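Side-chain contacts in designed helical repeat protein (Synthetic construct, PDB 5CWG), which has no natural biological function, being a de novo design that folds into an array of stacked, repeated alpha-helices: residues E6-R11 against V55-I60; A85-R90 against E129-A134; L106-R111 against E162-V167. One frame throughout, in Å; residues are numbered along the deposited sequence. Where two conformers were deposited one is given.

Contact 1: residues E6-R11 against V55-I60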
ATOM      1  N   GLU A   6     -13.184  -9.073 -13.509  1.00 23.28           N
ATOM      2  CA  GLU A   6     -13.424 -10.480 -13.194  1.00 23.85           C
ATOM      3  C   GLU A   6     -12.157 -11.296 -13.399  1.00 21.46           C
ATOM      4  O   GLU A   6     -11.810 -12.134 -12.575  1.00 21.27           O
ATOM      5  CB  GLU A   6     -14.554 -11.055 -14.052  1.00 28.20           C
ATOM      6  CG  GLU A   6     -15.937 -10.532 -13.732  1.00 34.38           C
ATOM      7  CD  GLU A   6     -16.914 -10.796 -14.867  1.00 40.51           C
ATOM      8  OE1 GLU A   6     -17.249  -9.847 -15.612  1.00 41.74           O
ATOM      9  OE2 GLU A   6     -17.339 -11.960 -15.022  1.00 43.85           O
ATOM     10  N   GLU A   7     -11.445 -11.049 -14.489  1.00 20.80           N
ATOM     11  CA  GLU A   7     -10.235 -11.788 -14.799  1.00 18.80           C
ATOM     12  C   GLU A   7      -9.157 -11.459 -13.773  1.00 17.52           C
ATOM     13  O   GLU A   7      -8.423 -12.347 -13.332  1.00 16.78           O
ATOM     14  CB  GLU A   7      -9.786 -11.448 -16.215  1.00 20.54           C
ATOM     15  CG  GLU A   7     -10.791 -11.941 -17.248  1.00 23.17           C
ATOM     16  CD  GLU A   7     -10.746 -11.177 -18.553  1.00 24.83           C
ATOM     17  OE1 GLU A   7      -9.738 -10.496 -18.825  1.00 25.55           O
ATOM     18  OE2 GLU A   7     -11.733 -11.247 -19.314  1.00 25.62           O
ATOM     19  N   LEU A   8      -9.080 -10.201 -13.357  1.00 16.73           N
ATOM     20  CA  LEU A   8      -8.107  -9.796 -12.361  1.00 16.74           C
ATOM     21  C   LEU A   8      -8.391 -10.469 -11.022  1.00 15.88           C
ATOM     22  O   LEU A   8      -7.480 -10.941 -10.335  1.00 15.37           O
ATOM     23  CB  LEU A   8      -8.126  -8.289 -12.214  1.00 18.04           C
ATOM     24  CG  LEU A   8      -7.145  -7.684 -11.232  1.00 18.76           C
ATOM     25  CD1 LEU A   8      -5.717  -8.032 -11.621  1.00 21.15           C
ATOM     26  CD2 LEU A   8      -7.306  -6.193 -11.128  1.00 18.40           C
ATOM     27  N   ARG A   9      -9.653 -10.500 -10.612  1.00 15.04           N
ATOM     28  CA  ARG A   9     -10.015 -11.164  -9.375  1.00 14.83           C
ATOM     29  C   ARG A   9      -9.611 -12.633  -9.447  1.00 14.25           C
ATOM     30  O   ARG A   9      -9.081 -13.186  -8.477  1.00 15.04           O
ATOM     31  CB  ARG A   9     -11.506 -11.037  -9.096  1.00 15.82           C
ATOM     32  CG  ARG A   9     -11.869 -11.744  -7.815  1.00 18.32           C
ATOM     33  CD  ARG A   9     -13.271 -11.579  -7.430  1.00 23.62           C
ATOM     34  NE  ARG A   9     -14.113 -12.222  -8.411  1.00 26.70           N
ATOM     35  CZ  ARG A   9     -15.427 -12.322  -8.288  1.00 31.07           C
ATOM     36  NH1 ARG A   9     -16.029 -11.818  -7.212  1.00 34.36           N
ATOM     37  NH2 ARG A   9     -16.138 -12.919  -9.238  1.00 34.27           N
ATOM     38  N   GLU A  10      -9.908 -13.294 -10.558  1.00 15.47           N
ATOM     39  CA  GLU A  10      -9.557 -14.709 -10.683  1.00 16.05           C
ATOM     40  C   GLU A  10      -8.052 -14.920 -10.587  1.00 15.34           C
ATOM     41  O   GLU A  10      -7.630 -15.890  -9.966  1.00 15.01           O
ATOM     42  CB  GLU A  10     -10.125 -15.325 -11.960  1.00 18.27           C
ATOM     43  CG  GLU A  10     -11.639 -15.525 -11.930  1.00 25.38           C
ATOM     44  CD  GLU A  10     -12.111 -16.233 -10.656  1.00 31.96           C
ATOM     45  OE1 GLU A  10     -13.068 -15.758 -10.003  1.00 35.90           O
ATOM     46  OE2 GLU A  10     -11.492 -17.263 -10.295  1.00 33.52           O
ATOM     47  N   ARG A  11      -7.257 -13.993 -11.141  1.00 14.70           N
ATOM     48  CA  ARG A  11      -5.801 -14.086 -11.045  1.00 15.33           C
ATOM     49  C   ARG A  11      -5.373 -13.982  -9.596  1.00 13.59           C
ATOM     50  O   ARG A  11      -4.510 -14.749  -9.132  1.00 14.51           O
ATOM     51  CB  ARG A  11      -5.121 -12.985 -11.872  1.00 16.98           C
ATOM     52  CG  ARG A  11      -5.169 -13.240 -13.370  1.00 19.84           C
ATOM     53  CD  ARG A  11      -4.194 -12.352 -14.169  1.00 22.49           C
ATOM     54  NE  ARG A  11      -4.555 -10.940 -14.209  1.00 24.45           N
ATOM     55  CZ  ARG A  11      -5.386 -10.399 -15.096  1.00 24.92           C
ATOM     56  NH1 ARG A  11      -5.977 -11.162 -16.003  1.00 25.49           N
ATOM     57  NH2 ARG A  11      -5.645  -9.089 -15.066  1.00 25.49           N
ATOM     58  N   VAL A  55      -4.786   1.134 -11.759  1.00 14.48           N
ATOM     59  CA  VAL A  55      -4.749   1.227 -10.293  1.00 14.45           C
ATOM     60  C   VAL A  55      -5.195  -0.102  -9.672  1.00 12.97           C
ATOM     61  O   VAL A  55      -4.620  -0.565  -8.683  1.00 13.52           O
ATOM     62  CB  VAL A  55      -5.592   2.396  -9.797  1.00 15.40           C
ATOM     63  CG1 VAL A  55      -5.832   2.302  -8.275  1.00 16.94           C
ATOM     64  CG2 VAL A  55      -4.876   3.668 -10.153  1.00 17.46           C
ATOM     65  N   LEU A  56      -6.218  -0.738 -10.227  1.00 13.25           N
ATOM     66  CA  LEU A  56      -6.650  -2.027  -9.695  1.00 13.86           C
ATOM     67  C   LEU A  56      -5.527  -3.067  -9.839  1.00 12.81           C
ATOM     68  O   LEU A  56      -5.295  -3.858  -8.933  1.00 12.70           O
ATOM     69  CB  LEU A  56      -7.933  -2.507 -10.379  1.00 16.03           C
ATOM     70  CG  LEU A  56      -9.132  -1.629 -10.118  1.00 19.29           C
ATOM     71  CD1 LEU A  56     -10.312  -2.166 -10.899  1.00 22.57           C
ATOM     72  CD2 LEU A  56      -9.460  -1.568  -8.657  1.00 20.00           C
ATOM     73  N   GLU A  57      -4.833  -3.071 -10.977  0.55 11.75           N
ATOM     74  CA  GLU A  57      -3.700  -3.971 -11.181  0.55 12.13           C
ATOM     75  C   GLU A  57      -2.622  -3.715 -10.117  0.55 11.58           C
ATOM     76  O   GLU A  57      -2.059  -4.657  -9.561  0.55 12.56           O
ATOM     77  CB  GLU A  57      -3.127  -3.807 -12.597  0.55 12.96           C
ATOM     78  CG  GLU A  57      -3.953  -4.508 -13.691  0.55 17.19           C
ATOM     79  CD  GLU A  57      -3.600  -4.075 -15.119  0.55 24.57           C
ATOM     80  OE1 GLU A  57      -2.567  -3.387 -15.305  0.55 28.13           O
ATOM     81  OE2 GLU A  57      -4.360  -4.428 -16.058  0.55 26.16           O
ATOM     82  N   LEU A  58      -2.321  -2.455  -9.822  1.00 12.73           N
ATOM     83  CA  LEU A  58      -1.308  -2.124  -8.826  1.00 14.34           C
ATOM     84  C   LEU A  58      -1.733  -2.614  -7.447  1.00 12.71           C
ATOM     85  O   LEU A  58      -0.907  -3.108  -6.673  1.00 12.73           O
ATOM     86  CB  LEU A  58      -1.023  -0.634  -8.809  1.00 17.62           C
ATOM     87  CG  LEU A  58      -0.215  -0.117 -10.019  1.00 19.16           C
ATOM     88  CD1 LEU A  58      -0.221   1.424 -10.037  1.00 20.23           C
ATOM     89  CD2 LEU A  58       1.212  -0.641 -10.099  1.00 20.01           C
ATOM     90  N   ALA A  59      -3.010  -2.443  -7.098  1.00 12.21           N
ATOM     91  CA  ALA A  59      -3.527  -2.935  -5.829  1.00 12.92           C
ATOM     92  C   ALA A  59      -3.379  -4.453  -5.723  1.00 11.66           C
ATOM     93  O   ALA A  59      -2.984  -4.989  -4.668  1.00 12.10           O
ATOM     94  CB  ALA A  59      -4.984  -2.533  -5.664  1.00 13.62           C
ATOM     95  N   ILE A  60      -3.726  -5.151  -6.788  1.00 11.96           N
ATOM     96  CA  ILE A  60      -3.626  -6.606  -6.793  1.00 12.50           C
ATOM     97  C   ILE A  60      -2.164  -7.044  -6.751  1.00 12.43           C
ATOM     98  O   ILE A  60      -1.837  -8.030  -6.097  1.00 13.16           O
ATOM     99  CB  ILE A  60      -4.410  -7.235  -7.954  1.00 15.38           C
ATOM    100  CG1 ILE A  60      -5.891  -7.441  -7.604  1.00 18.82           C
ATOM    101  CG2 ILE A  60      -3.837  -8.586  -8.377  1.00 18.06           C
ATOM    102  CD1 ILE A  60      -6.585  -6.290  -6.927  1.00 20.98           C
TER
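L8, the residue through which 6-11 meets L56 and I60 of 55-60, also serves with its own backbone as a rest for the flat end of R11. The R11 guanidinium folds back over its own helix, so that one face has the L8 CA and the E7 carbonyl O against it, both offset toward the rim; a salt bridge within helix 3-23, from R11 NH2 to E4 just ahead of the segment, helps to hold it there. The side-chain contact across the helices, by contrast, is made by apolar groups. With CG anti to the backbone N (chi1 -179°), the L8 side chain runs straight across to the other helix and splits its two methyls between two partners. CD1 meets I60 tip to tip, lying 3.8 Å from I60 CG2, while L8 CG itself comes within 3.8 Å of I60 CG1. CD2 turns to the preceding helical turn, where it touches L56 CB at 3.8 Å and sits equally near the L56 carbonyl O. One leucine thus packs against both L56 and I60, which lie one turn apart on the same side of 55-60. An alanine here is likely to open a gap over I60 CG2 and L56 CB, since both methyls that fill it would be lost. The segment axes are nearly parallel, 8° apart and 10.8 Å from each other at closest, a spacing that a leucine can bridge. Helix 27-47 packs against both partners, F38 touching L8 as well as I60, and beyond them A59 and V55 carry the packing on to F88 of helix 77-98.

Contact 2: residues A85-R90 against E129-A134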
ATOM      1  N   ALA A  85      -4.753  -5.557   1.471  1.00 10.41           N
ATOM      2  CA  ALA A  85      -5.968  -4.926   0.929  1.00 10.12           C
ATOM      3  C   ALA A  85      -6.396  -3.741   1.785  1.00 10.17           C
ATOM      4  O   ALA A  85      -6.746  -2.702   1.253  1.00 10.65           O
ATOM      5  CB  ALA A  85      -7.064  -5.956   0.816  1.00 11.79           C
ATOM      6  N   GLU A  86      -6.347  -3.906   3.106  1.00  9.97           N
ATOM      7  CA  GLU A  86      -6.689  -2.811   4.009  1.00 10.31           C
ATOM      8  C   GLU A  86      -5.736  -1.634   3.836  1.00 10.35           C
ATOM      9  O   GLU A  86      -6.160  -0.475   3.918  1.00 11.11           O
ATOM     10  CB  GLU A  86      -6.663  -3.297   5.463  1.00 11.33           C
ATOM     11  CG  GLU A  86      -7.748  -4.294   5.820  1.00 11.51           C
ATOM     12  CD  GLU A  86      -9.113  -3.720   6.113  1.00 12.18           C
ATOM     13  OE1 GLU A  86      -9.354  -2.529   5.835  1.00 13.65           O
ATOM     14  OE2 GLU A  86      -9.983  -4.497   6.586  1.00 12.42           O
ATOM     15  N   ALA A  87      -4.462  -1.907   3.560  1.00 10.60           N
ATOM     16  CA  ALA A  87      -3.503  -0.841   3.361  1.00 11.33           C
ATOM     17  C   ALA A  87      -3.848  -0.024   2.101  1.00 10.46           C
ATOM     18  O   ALA A  87      -3.809   1.204   2.108  1.00 11.52           O
ATOM     19  CB  ALA A  87      -2.104  -1.388   3.239  1.00 12.70           C
ATOM     20  N   PHE A  88      -4.187  -0.718   1.018  1.00 10.68           N
ATOM     21  CA  PHE A  88      -4.623  -0.021  -0.175  1.00 10.76           C
ATOM     22  C   PHE A  88      -5.860   0.827   0.117  1.00 10.50           C
ATOM     23  O   PHE A  88      -5.989   1.946  -0.354  1.00 10.89           O
ATOM     24  CB  PHE A  88      -4.883  -0.983  -1.327  1.00 11.75           C
ATOM     25  CG  PHE A  88      -5.447  -0.283  -2.526  1.00 12.25           C
ATOM     26  CD1 PHE A  88      -4.619   0.371  -3.442  1.00 14.77           C
ATOM     27  CD2 PHE A  88      -6.807  -0.200  -2.712  1.00 11.48           C
ATOM     28  CE1 PHE A  88      -5.154   1.056  -4.499  1.00 16.21           C
ATOM     29  CE2 PHE A  88      -7.337   0.536  -3.775  1.00 12.43           C
ATOM     30  CZ  PHE A  88      -6.518   1.125  -4.660  1.00 14.31           C
ATOM     31  N   LYS A  89      -6.819   0.261   0.843  1.00 10.59           N
ATOM     32  CA  LYS A  89      -8.038   0.996   1.171  1.00  9.86           C
ATOM     33  C   LYS A  89      -7.694   2.316   1.866  1.00 10.71           C
ATOM     34  O   LYS A  89      -8.285   3.359   1.576  1.00 10.99           O
ATOM     35  CB  LYS A  89      -8.978   0.128   1.993  1.00 10.89           C
ATOM     36  CG  LYS A  89     -10.190   0.844   2.580  1.00 11.44           C
ATOM     37  CD  LYS A  89     -11.190  -0.176   3.150  1.00 14.16           C
ATOM     38  CE  LYS A  89     -12.448   0.381   3.757  1.00 15.06           C
ATOM     39  NZ  LYS A  89     -12.187   1.039   5.013  1.00 17.19           N
ATOM     40  N   ARG A  90      -6.754   2.298   2.801  1.00 10.70           N
ATOM     41  CA  ARG A  90      -6.324   3.523   3.445  1.00 11.59           C
ATOM     42  C   ARG A  90      -5.737   4.537   2.489  1.00 11.79           C
ATOM     43  O   ARG A  90      -5.971   5.730   2.615  1.00 12.10           O
ATOM     44  CB  ARG A  90      -5.372   3.217   4.601  1.00 15.30           C
ATOM     45  CG  ARG A  90      -6.071   2.449   5.759  1.00 17.58           C
ATOM     46  CD  ARG A  90      -5.239   2.370   7.043  1.00 26.63           C
ATOM     47  NE  ARG A  90      -3.980   1.652   6.871  1.00 29.86           N
ATOM     48  CZ  ARG A  90      -3.846   0.332   6.951  1.00 30.82           C
ATOM     49  NH1 ARG A  90      -4.898  -0.434   7.193  1.00 30.82           N
ATOM     50  NH2 ARG A  90      -2.662  -0.233   6.769  1.00 32.54           N
ATOM     51  N   GLU A 129       0.955  -3.299  11.275  1.00 16.08           N
ATOM     52  CA  GLU A 129       1.653  -2.175  11.890  1.00 17.31           C
ATOM     53  C   GLU A 129       2.525  -1.432  10.864  1.00 15.64           C
ATOM     54  O   GLU A 129       2.547  -0.205  10.806  1.00 15.89           O
ATOM     55  CB  GLU A 129       2.489  -2.684  13.031  1.00 22.17           C
ATOM     56  CG  GLU A 129       3.148  -1.646  13.889  1.00 29.53           C
ATOM     57  CD  GLU A 129       4.011  -2.285  14.967  1.00 38.26           C
ATOM     58  OE1 GLU A 129       4.090  -1.729  16.077  1.00 42.15           O
ATOM     59  OE2 GLU A 129       4.620  -3.343  14.696  1.00 41.15           O
ATOM     60  N   ALA A 130       3.263  -2.188  10.061  1.00 14.10           N
ATOM     61  CA  ALA A 130       4.130  -1.600   9.058  1.00 14.20           C
ATOM     62  C   ALA A 130       3.293  -0.917   7.974  1.00 13.58           C
ATOM     63  O   ALA A 130       3.615   0.182   7.509  1.00 14.14           O
ATOM     64  CB  ALA A 130       5.035  -2.683   8.465  1.00 14.20           C
ATOM     65  N   ALA A 131       2.242  -1.599   7.543  1.00 14.25           N
ATOM     66  CA  ALA A 131       1.355  -1.029   6.539  1.00 15.33           C
ATOM     67  C   ALA A 131       0.704   0.261   7.039  1.00 14.99           C
ATOM     68  O   ALA A 131       0.516   1.203   6.267  1.00 16.81           O
ATOM     69  CB  ALA A 131       0.321  -2.046   6.148  1.00 16.39           C
ATOM     70  N   ARG A 132       0.368   0.310   8.322  1.00 15.33           N
ATOM     71  CA  ARG A 132      -0.222   1.522   8.901  1.00 16.13           C
ATOM     72  C   ARG A 132       0.757   2.685   8.820  1.00 14.86           C
ATOM     73  O   ARG A 132       0.400   3.787   8.438  1.00 15.46           O
ATOM     74  CB  ARG A 132      -0.611   1.294  10.367  1.00 19.34           C
ATOM     75  CG  ARG A 132      -1.984   0.678  10.591  1.00 24.18           C
ATOM     76  CD  ARG A 132      -2.471   0.850  12.064  1.00 25.96           C
ATOM     77  NE  ARG A 132      -1.697   0.113  13.069  1.00 28.12           N
ATOM     78  CZ  ARG A 132      -1.856  -1.176  13.352  1.00 29.04           C
ATOM     79  NH1 ARG A 132      -2.752  -1.905  12.707  1.00 31.89           N
ATOM     80  NH2 ARG A 132      -1.107  -1.742  14.285  1.00 30.98           N
ATOM     81  N   ALA A 133       2.021   2.419   9.121  1.00 15.24           N
ATOM     82  CA  ALA A 133       3.024   3.457   9.069  1.00 15.10           C
ATOM     83  C   ALA A 133       3.188   3.999   7.655  1.00 14.14           C
ATOM     84  O   ALA A 133       3.267   5.209   7.446  1.00 14.31           O
ATOM     85  CB  ALA A 133       4.361   2.938   9.609  1.00 16.84           C
ATOM     86  N   ALA A 134       3.243   3.114   6.667  1.00 13.17           N
ATOM     87  CA  ALA A 134       3.411   3.547   5.291  1.00 13.36           C
ATOM     88  C   ALA A 134       2.192   4.330   4.804  1.00 12.69           C
ATOM     89  O   ALA A 134       2.328   5.387   4.195  1.00 13.36           O
ATOM     90  CB  ALA A 134       3.690   2.362   4.405  1.00 15.00           C
TER
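A87 and A131 bring two helices together methyl to methyl, with CB of A87 3.8 Å from CB of A131. Because neither side chain extends past CB, the backbones come close: the CA atoms of A87 and A131 are 5.8 Å apart. One turn on, R90 supplies the rest of the first shell. Its NH2 lies 3.5 Å from A131 CB and 3.4 Å from A131 C, and the A131 carbonyl O stands in the guanidinium plane, at the edge. A87 CA of its own helix and R132 CG of the other helix, the latter 3.9 Å above the plane, lie over opposite faces, each offset toward the rim. What puts the group there is a bend at chi3 (-62°) in the R90 chain, which folds the guanidinium back along its own helix to a place beside the alanine pair. R132 bends in the same manner and lays its guanidinium over E129 CA; the R90 and R132 side chains cross obliquely, their planes 55° apart and their NH1 atoms well separated. Further out, helix 103-123 backs the alanines, I113 touching A87 and V117 touching A131, while the segment axes pass 9.6 Å apart at 16°. The chemistry is therefore mostly that of shape. R90 NH2 and R132 N are both donors and make no bond, and the R90 guanidinium probably serves here mainly as a flat group, whose carbon-lined faces and carbonyl-facing edge would ease its partial burial beside the A87-A131 pair.

Contact 3: residues L106-R111 against E162-V167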
ATOM      1  N   LEU A 106      -0.154   7.834  -7.071  1.00  9.95           N
ATOM      2  CA  LEU A 106      -0.737   6.621  -6.513  1.00 10.58           C
ATOM      3  C   LEU A 106       0.205   5.430  -6.647  1.00 10.75           C
ATOM      4  O   LEU A 106       0.331   4.618  -5.723  1.00 11.18           O
ATOM      5  CB  LEU A 106      -2.092   6.325  -7.181  1.00 10.94           C
ATOM      6  CG  LEU A 106      -3.176   7.339  -6.864  1.00 12.51           C
ATOM      7  CD1 LEU A 106      -4.340   7.202  -7.800  1.00 14.91           C
ATOM      8  CD2 LEU A 106      -3.635   7.206  -5.430  1.00 15.44           C
ATOM      9  N   GLU A 107       0.888   5.317  -7.780  0.51 10.58           N
ATOM     10  CA  GLU A 107       1.853   4.233  -7.947  0.51 10.72           C
ATOM     11  C   GLU A 107       2.974   4.302  -6.907  0.51 10.57           C
ATOM     12  O   GLU A 107       3.402   3.274  -6.364  0.51 11.63           O
ATOM     13  CB  GLU A 107       2.453   4.276  -9.345  0.51 11.95           C
ATOM     14  CG  GLU A 107       3.338   3.056  -9.675  0.51 15.04           C
ATOM     15  CD  GLU A 107       4.748   3.120  -9.089  0.51 18.28           C
ATOM     16  OE1 GLU A 107       5.312   4.219  -8.967  0.51 17.16           O
ATOM     17  OE2 GLU A 107       5.306   2.050  -8.775  0.51 21.47           O
ATOM     18  N   LEU A 108       3.472   5.501  -6.646  1.00 10.02           N
ATOM     19  CA  LEU A 108       4.498   5.678  -5.628  1.00 10.39           C
ATOM     20  C   LEU A 108       4.004   5.355  -4.234  1.00 10.01           C
ATOM     21  O   LEU A 108       4.732   4.733  -3.441  1.00 11.12           O
ATOM     22  CB  LEU A 108       5.068   7.091  -5.660  1.00 11.74           C
ATOM     23  CG  LEU A 108       6.102   7.333  -6.733  1.00 13.40           C
ATOM     24  CD1 LEU A 108       6.331   8.806  -6.936  1.00 14.27           C
ATOM     25  CD2 LEU A 108       7.425   6.649  -6.364  1.00 17.41           C
ATOM     26  N   ALA A 109       2.769   5.729  -3.908  1.00 10.78           N
ATOM     27  CA  ALA A 109       2.208   5.434  -2.596  1.00 10.97           C
ATOM     28  C   ALA A 109       2.106   3.922  -2.401  1.00 10.66           C
ATOM     29  O   ALA A 109       2.430   3.404  -1.332  1.00 11.74           O
ATOM     30  CB  ALA A 109       0.834   6.071  -2.438  1.00 11.49           C
ATOM     31  N   ILE A 110       1.634   3.213  -3.420  1.00 11.08           N
ATOM     32  CA  ILE A 110       1.511   1.764  -3.341  1.00 11.42           C
ATOM     33  C   ILE A 110       2.872   1.093  -3.237  1.00 10.98           C
ATOM     34  O   ILE A 110       3.056   0.160  -2.469  1.00 11.99           O
ATOM     35  CB  ILE A 110       0.655   1.207  -4.503  1.00 12.46           C
ATOM     36  CG1 ILE A 110      -0.771   1.774  -4.401  1.00 14.25           C
ATOM     37  CG2 ILE A 110       0.649  -0.300  -4.509  1.00 13.87           C
ATOM     38  CD1 ILE A 110      -1.555   1.669  -5.721  1.00 17.67           C
ATOM     39  N   ARG A 111       3.837   1.581  -4.000  1.00 11.10           N
ATOM     40  CA  ARG A 111       5.190   1.066  -3.925  1.00 11.84           C
ATOM     41  C   ARG A 111       5.771   1.245  -2.515  1.00 12.09           C
ATOM     42  O   ARG A 111       6.443   0.353  -1.990  1.00 13.14           O
ATOM     43  CB  ARG A 111       6.091   1.754  -4.954  1.00 14.89           C
ATOM     44  CG  ARG A 111       7.349   0.978  -5.227  1.00 19.80           C
ATOM     45  CD  ARG A 111       8.357   1.685  -6.099  1.00 25.03           C
ATOM     46  NE  ARG A 111       7.828   2.425  -7.222  1.00 29.78           N
ATOM     47  CZ  ARG A 111       8.556   3.287  -7.927  1.00 33.81           C
ATOM     48  NH1 ARG A 111       9.839   3.478  -7.633  1.00 37.29           N
ATOM     49  NH2 ARG A 111       8.016   3.951  -8.931  1.00 34.44           N
ATOM     50  N   GLU A 162      11.007  11.085  -1.267  1.00 14.75           N
ATOM     51  CA  GLU A 162      11.837  11.383  -0.118  1.00 15.50           C
ATOM     52  C   GLU A 162      11.548  10.389   1.014  1.00 14.81           C
ATOM     53  O   GLU A 162      12.459   9.934   1.698  1.00 16.09           O
ATOM     54  CB  GLU A 162      11.675  12.847   0.304  1.00 18.05           C
ATOM     55  CG  GLU A 162      12.290  13.197   1.625  1.00 20.38           C
ATOM     56  CD  GLU A 162      13.810  13.157   1.640  1.00 21.39           C
ATOM     57  OE1 GLU A 162      14.463  13.099   0.563  1.00 22.82           O
ATOM     58  OE2 GLU A 162      14.351  13.206   2.769  1.00 21.74           O
ATOM     59  N   ILE A 163      10.279  10.040   1.213  1.00 13.53           N
ATOM     60  CA  ILE A 163       9.947   9.005   2.189  1.00 13.72           C
ATOM     61  C   ILE A 163      10.655   7.692   1.813  1.00 13.30           C
ATOM     62  O   ILE A 163      11.258   7.041   2.667  1.00 14.47           O
ATOM     63  CB  ILE A 163       8.431   8.803   2.318  1.00 13.45           C
ATOM     64  CG1 ILE A 163       7.769  10.094   2.766  1.00 14.87           C
ATOM     65  CG2 ILE A 163       8.149   7.680   3.302  1.00 13.77           C
ATOM     66  CD1 ILE A 163       6.235  10.046   2.635  1.00 15.19           C
ATOM     67  N   ARG A 164      10.554   7.295   0.549  1.00 13.95           N
ATOM     68  CA  ARG A 164      11.205   6.085   0.089  1.00 15.31           C
ATOM     69  C   ARG A 164      12.718   6.136   0.327  1.00 16.98           C
ATOM     70  O   ARG A 164      13.312   5.151   0.752  1.00 19.32           O
ATOM     71  CB  ARG A 164      10.913   5.859  -1.392  1.00 14.93           C
ATOM     72  CG  ARG A 164       9.495   5.460  -1.685  1.00 15.38           C
ATOM     73  CD  ARG A 164       9.272   5.202  -3.154  1.00 16.37           C
ATOM     74  NE  ARG A 164       9.989   3.986  -3.572  1.00 16.88           N
ATOM     75  CZ  ARG A 164      10.758   3.850  -4.642  1.00 23.27           C
ATOM     76  NH1 ARG A 164      10.926   4.867  -5.473  1.00 28.37           N
ATOM     77  NH2 ARG A 164      11.344   2.676  -4.877  1.00 26.19           N
ATOM     78  N   LYS A 165      13.324   7.291   0.082  0.67 16.37           N
ATOM     79  CA  LYS A 165      14.756   7.455   0.247  0.67 17.56           C
ATOM     80  C   LYS A 165      15.172   7.317   1.713  0.67 17.52           C
ATOM     81  O   LYS A 165      16.223   6.745   2.043  0.67 19.72           O
ATOM     82  CB  LYS A 165      15.173   8.826  -0.266  0.67 19.46           C
ATOM     83  CG  LYS A 165      16.643   9.086  -0.215  0.67 22.96           C
ATOM     84  CD  LYS A 165      16.942  10.513  -0.629  0.67 26.98           C
ATOM     85  CE  LYS A 165      18.412  10.856  -0.439  0.67 30.31           C
ATOM     86  NZ  LYS A 165      18.741  12.199  -1.006  0.67 34.02           N
ATOM     87  N   ARG A 166      14.356   7.836   2.618  1.00 16.51           N
ATOM     88  CA  ARG A 166      14.646   7.706   4.035  1.00 17.26           C
ATOM     89  C   ARG A 166      14.424   6.289   4.549  1.00 17.45           C
ATOM     90  O   ARG A 166      15.186   5.790   5.390  1.00 18.90           O
ATOM     91  CB  ARG A 166      13.823   8.713   4.821  1.00 17.89           C
ATOM     92  CG  ARG A 166      14.144  10.172   4.479  1.00 20.85           C
ATOM     93  CD  ARG A 166      15.387  10.745   5.193  1.00 26.17           C
ATOM     94  NE  ARG A 166      16.676  10.283   4.683  1.00 31.66           N
ATOM     95  CZ  ARG A 166      17.303  10.775   3.615  1.00 34.37           C
ATOM     96  NH1 ARG A 166      16.766  11.745   2.891  1.00 34.75           N
ATOM     97  NH2 ARG A 166      18.486  10.285   3.263  1.00 36.94           N
ATOM     98  N   VAL A 167      13.424   5.605   4.031  1.00 16.52           N
ATOM     99  CA  VAL A 167      13.201   4.211   4.349  1.00 17.90           C
ATOM    100  C   VAL A 167      14.382   3.356   3.872  1.00 19.41           C
ATOM    101  O   VAL A 167      14.875   2.490   4.604  1.00 21.98           O
ATOM    102  CB  VAL A 167      11.885   3.724   3.721  1.00 19.33           C
ATOM    103  CG1 VAL A 167      11.812   2.199   3.672  1.00 21.97           C
ATOM    104  CG2 VAL A 167      10.700   4.319   4.485  1.00 18.92           C
TER
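R111 and R164 meet where two helices stand well apart, their CA atoms 8.8 Å from each other, and the gap is bridged by the side chains alone. The tight part lies over the R164 guanidinium: R111 CD sits 3.3 Å above one face, offset toward the rim, R111 NH1 also comes over a face, and the two guanidinium planes are turned 70° from each other. The 2.8 Å between R111 NH1 and R164 NH1 is too short for two donors and is best regarded as doubtful. The bend of the R164 chain at chi3 (69°) helps bring its guanidinium round. L108 completes this inner part, its CD2 4.0 Å from R164 CD where the side chains cross at about a right angle; the same methyl lies against a face of the R111 guanidinium.

The more open side belongs to the acids, which probably offset the crowding of charge: R164 NH1 pairs with E161 and its NH2 with E115, while R111 grips E107 side-on in the conformer given. There R111 NE reaches the syn lone pair of E107 OE2 at 3.0 Å, and R111 NH2 reaches E107 OE1, a salt bridge between residues four apart. The arrangement, side chains bridging a helix and the next but one at a partly exposed edge above buried L108, belongs to a stacked alpha-helical repeat.

Overall arrangement
From the N terminus, helix 3-23 is followed by helix 27-47, and contact 1 closes the first loop when helix 53-73 comes back beside helix 3-23. It is complete before the others begin. Contact 2 then opens on helix 77-98, contact 3 opens on helix 103-123 before contact 2 closes on helix 127-148, and contact 3 closes last on helix 153-173, so contacts 2 and 3 cross. Each joins a helix to the next but one, spanning the one between. F88 of segment 85-90 links all three, reaching both contact 1 and I110 of contact 3, and L58 packs contact 1 directly against E107 and I110.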